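Long-range contact in secreted protein (Kutzneria albida DSM 43870, PDB 5M6Q), which is a microbial transglutaminase that probably joins proteins by transferring glutamine gamma-acyl groups to amines: residues S128-S133 with R203-P208. Sequence-based numbering, arbitrary orientation.
Sequences SKRFYS and RHYSRP
Arg130 and Tyr205 run alongside one another, pointing opposite ways, Arg130 reaching two main-chain oxygens and Tyr205 one, with guanidinium and ring planes 72° apart. Arg130 CD lies over one face of the ring, 4.0 Å from Tyr205 CE2. The arginine chain bends at chi3 (58°), which sets NE; beyond it NH1 bonds Tyr205 O (2.8 Å), tilted from the guanidinium plane. Arg207 O, in that plane, is held end-on by both terminal nitrogens, at 2.7 Å from Arg130 NH1 and 2.8 Å from Arg130 NH2. These bonds are bent, with N-H...O angles near 140°, and Ser206 O sits over one guanidinium face. In the other direction, Tyr205 OH gives a weak hydrogen bond to Ser128 O (2.7 Å), while Ser128 OG, 3.6 Å from Tyr205 CE2, is bonded elsewhere, to Gln215 and Val216. An alanine in place of Arg130 would probably leave Tyr205 O and Arg207 O without these donors and let this part of the chain move more freely. Trp185 and His187 of strand 184-188 also pack against Tyr205. The geometry is that of a strand 122-131 arginine bonding to carbonyls of helix 202-205 and the following loop, within the antiparallel-sheet fold of microbial transglutaminases.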
loop_
_atom_site.group_PDB
_atom_site.type_symbol
_atom_site.label_atom_id
_atom_site.label_comp_id
_atom_site.label_asym_id
_atom_site.label_seq_id
_atom_site.Cartn_x
_atom_site.Cartn_y
_atom_site.Cartn_z
ATOM N N SER A 128 1.817 3.340 -0.026
ATOM C CA SER A 128 1.619 4.530 0.767
ATOM C C SER A 128 0.269 5.116 0.464
ATOM O O SER A 128 -0.099 5.301 -0.700
ATOM C CB SER A 128 2.696 5.571 0.482
ATOM O OG SER A 128 2.454 6.714 1.278
ATOM N N LYS A 129 -0.460 5.438 1.518
ATOM C CA LYS A 129 -1.783 5.981 1.365
ATOM C C LYS A 129 -1.836 7.397 1.909
ATOM O O LYS A 129 -1.371 7.675 3.012
ATOM C CB LYS A 129 -2.813 5.094 2.079
ATOM C CG LYS A 129 -4.222 5.638 2.061
ATOM C CD LYS A 129 -5.094 4.852 3.068
ATOM C CE LYS A 129 -6.478 5.437 3.186
ATOM N NZ LYS A 129 -7.212 5.458 1.871
ATOM N N ARG A 130 -2.415 8.288 1.118
ATOM C CA ARG A 130 -2.647 9.652 1.533
ATOM C C ARG A 130 -4.149 9.853 1.696
ATOM O O ARG A 130 -4.951 9.371 0.885
ATOM C CB ARG A 130 -2.074 10.643 0.514
ATOM C CG ARG A 130 -0.593 10.417 0.182
ATOM C CD ARG A 130 -0.015 11.556 -0.662
ATOM N NE ARG A 130 -0.137 12.863 -0.007
ATOM C CZ ARG A 130 0.254 14.018 -0.544
ATOM N NH1 ARG A 130 0.822 14.044 -1.746
ATOM N NH2 ARG A 130 0.086 15.152 0.123
ATOM N N PHE A 131 -4.529 10.555 2.747
ATOM C CA PHE A 131 -5.937 10.702 3.074
ATOM C C PHE A 131 -6.184 11.946 3.922
ATOM O O PHE A 131 -5.259 12.693 4.250
ATOM C CB PHE A 131 -6.448 9.437 3.786
ATOM C CG PHE A 131 -5.755 9.139 5.101
ATOM C CD1 PHE A 131 -4.500 8.537 5.127
ATOM C CD2 PHE A 131 -6.381 9.429 6.311
ATOM C CE1 PHE A 131 -3.875 8.238 6.328
ATOM C CE2 PHE A 131 -5.756 9.130 7.533
ATOM C CZ PHE A 131 -4.502 8.538 7.540
ATOM N N TYR A 132 -7.449 12.172 4.250
ATOM C CA TYR A 132 -7.875 13.331 5.018
ATOM C C TYR A 132 -8.205 12.889 6.444
ATOM O O TYR A 132 -8.850 11.865 6.652
ATOM C CB TYR A 132 -9.084 13.982 4.336
ATOM C CG TYR A 132 -9.615 15.250 4.968
ATOM C CD1 TYR A 132 -8.790 16.323 5.247
ATOM C CD2 TYR A 132 -10.963 15.374 5.253
ATOM C CE1 TYR A 132 -9.302 17.492 5.805
ATOM C CE2 TYR A 132 -11.484 16.526 5.796
ATOM C CZ TYR A 132 -10.660 17.579 6.069
ATOM O OH TYR A 132 -11.213 18.709 6.625
ATOM N N SER A 133 -7.749 13.664 7.417
ATOM C CA SER A 133 -7.826 13.277 8.822
ATOM C C SER A 133 -9.224 13.393 9.392
ATOM O O SER A 133 -9.588 12.640 10.288
ATOM C CB SER A 133 -6.878 14.130 9.660
ATOM O OG SER A 133 -7.240 15.488 9.572
ATOM N N ARG A 203 9.131 11.885 -3.154
ATOM C CA ARG A 203 8.890 13.297 -2.898
ATOM C C ARG A 203 7.700 13.821 -3.723
ATOM O O ARG A 203 6.892 14.599 -3.237
ATOM C CB ARG A 203 10.130 14.143 -3.208
ATOM C CG ARG A 203 9.943 15.606 -2.837
ATOM C CD ARG A 203 11.102 16.500 -3.270
ATOM N NE ARG A 203 12.400 15.843 -3.145
ATOM C CZ ARG A 203 13.051 15.653 -1.998
ATOM N NH1 ARG A 203 12.525 16.059 -0.846
ATOM N NH2 ARG A 203 14.233 15.044 -2.005
ATOM N N HIS A 204 7.600 13.408 -4.976
ATOM C CA HIS A 204 6.533 13.924 -5.810
ATOM C C HIS A 204 5.190 13.336 -5.391
ATOM O O HIS A 204 4.180 14.049 -5.297
ATOM C CB HIS A 204 6.807 13.627 -7.278
ATOM C CG HIS A 204 5.696 14.048 -8.180
ATOM N ND1 HIS A 204 5.476 15.364 -8.517
ATOM C CD2 HIS A 204 4.720 13.332 -8.784
ATOM C CE1 HIS A 204 4.418 15.440 -9.301
ATOM N NE2 HIS A 204 3.943 14.223 -9.483
ATOM N N TYR A 205 5.183 12.027 -5.144
ATOM C CA TYR A 205 3.983 11.358 -4.663
ATOM C C TYR A 205 3.493 12.000 -3.350
ATOM O O TYR A 205 2.292 12.123 -3.119
ATOM C CB TYR A 205 4.228 9.851 -4.465
ATOM C CG TYR A 205 3.016 9.191 -3.846
ATOM C CD1 TYR A 205 1.865 8.974 -4.602
ATOM C CD2 TYR A 205 2.989 8.863 -2.495
ATOM C CE1 TYR A 205 0.733 8.397 -4.035
ATOM C CE2 TYR A 205 1.858 8.289 -1.919
ATOM C CZ TYR A 205 0.740 8.063 -2.701
ATOM O OH TYR A 205 -0.397 7.517 -2.141
ATOM N N SER A 206 4.428 12.442 -2.515
ATOM C CA SER A 206 4.111 12.958 -1.179
ATOM C C SER A 206 3.908 14.479 -1.106
ATOM O O SER A 206 3.652 15.023 -0.030
ATOM C CB SER A 206 5.229 12.574 -0.197
ATOM O OG SER A 206 5.532 11.190 -0.253
ATOM N N ARG A 207 4.049 15.170 -2.228
ATOM C CA ARG A 207 4.015 16.638 -2.229
ATOM C C ARG A 207 2.735 17.228 -1.593
ATOM O O ARG A 207 1.672 16.623 -1.652
ATOM C CB ARG A 207 4.175 17.152 -3.659
ATOM C CG ARG A 207 2.954 16.969 -4.510
ATOM C CD ARG A 207 3.252 17.199 -5.984
ATOM N NE ARG A 207 2.015 17.150 -6.754
ATOM C CZ ARG A 207 1.360 16.035 -7.058
ATOM N NH1 ARG A 207 1.828 14.852 -6.671
ATOM N NH2 ARG A 207 0.231 16.105 -7.751
ATOM N N PRO A 208 2.852 18.412 -0.969
ATOM C CA PRO A 208 1.725 19.099 -0.334
ATOM C C PRO A 208 0.552 19.268 -1.282
ATOM O O PRO A 208 0.730 19.692 -2.417
ATOM C CB PRO A 208 2.318 20.461 0.047
ATOM C CG PRO A 208 3.769 20.191 0.210
ATOM C CD PRO A 208 4.102 19.188 -0.840
#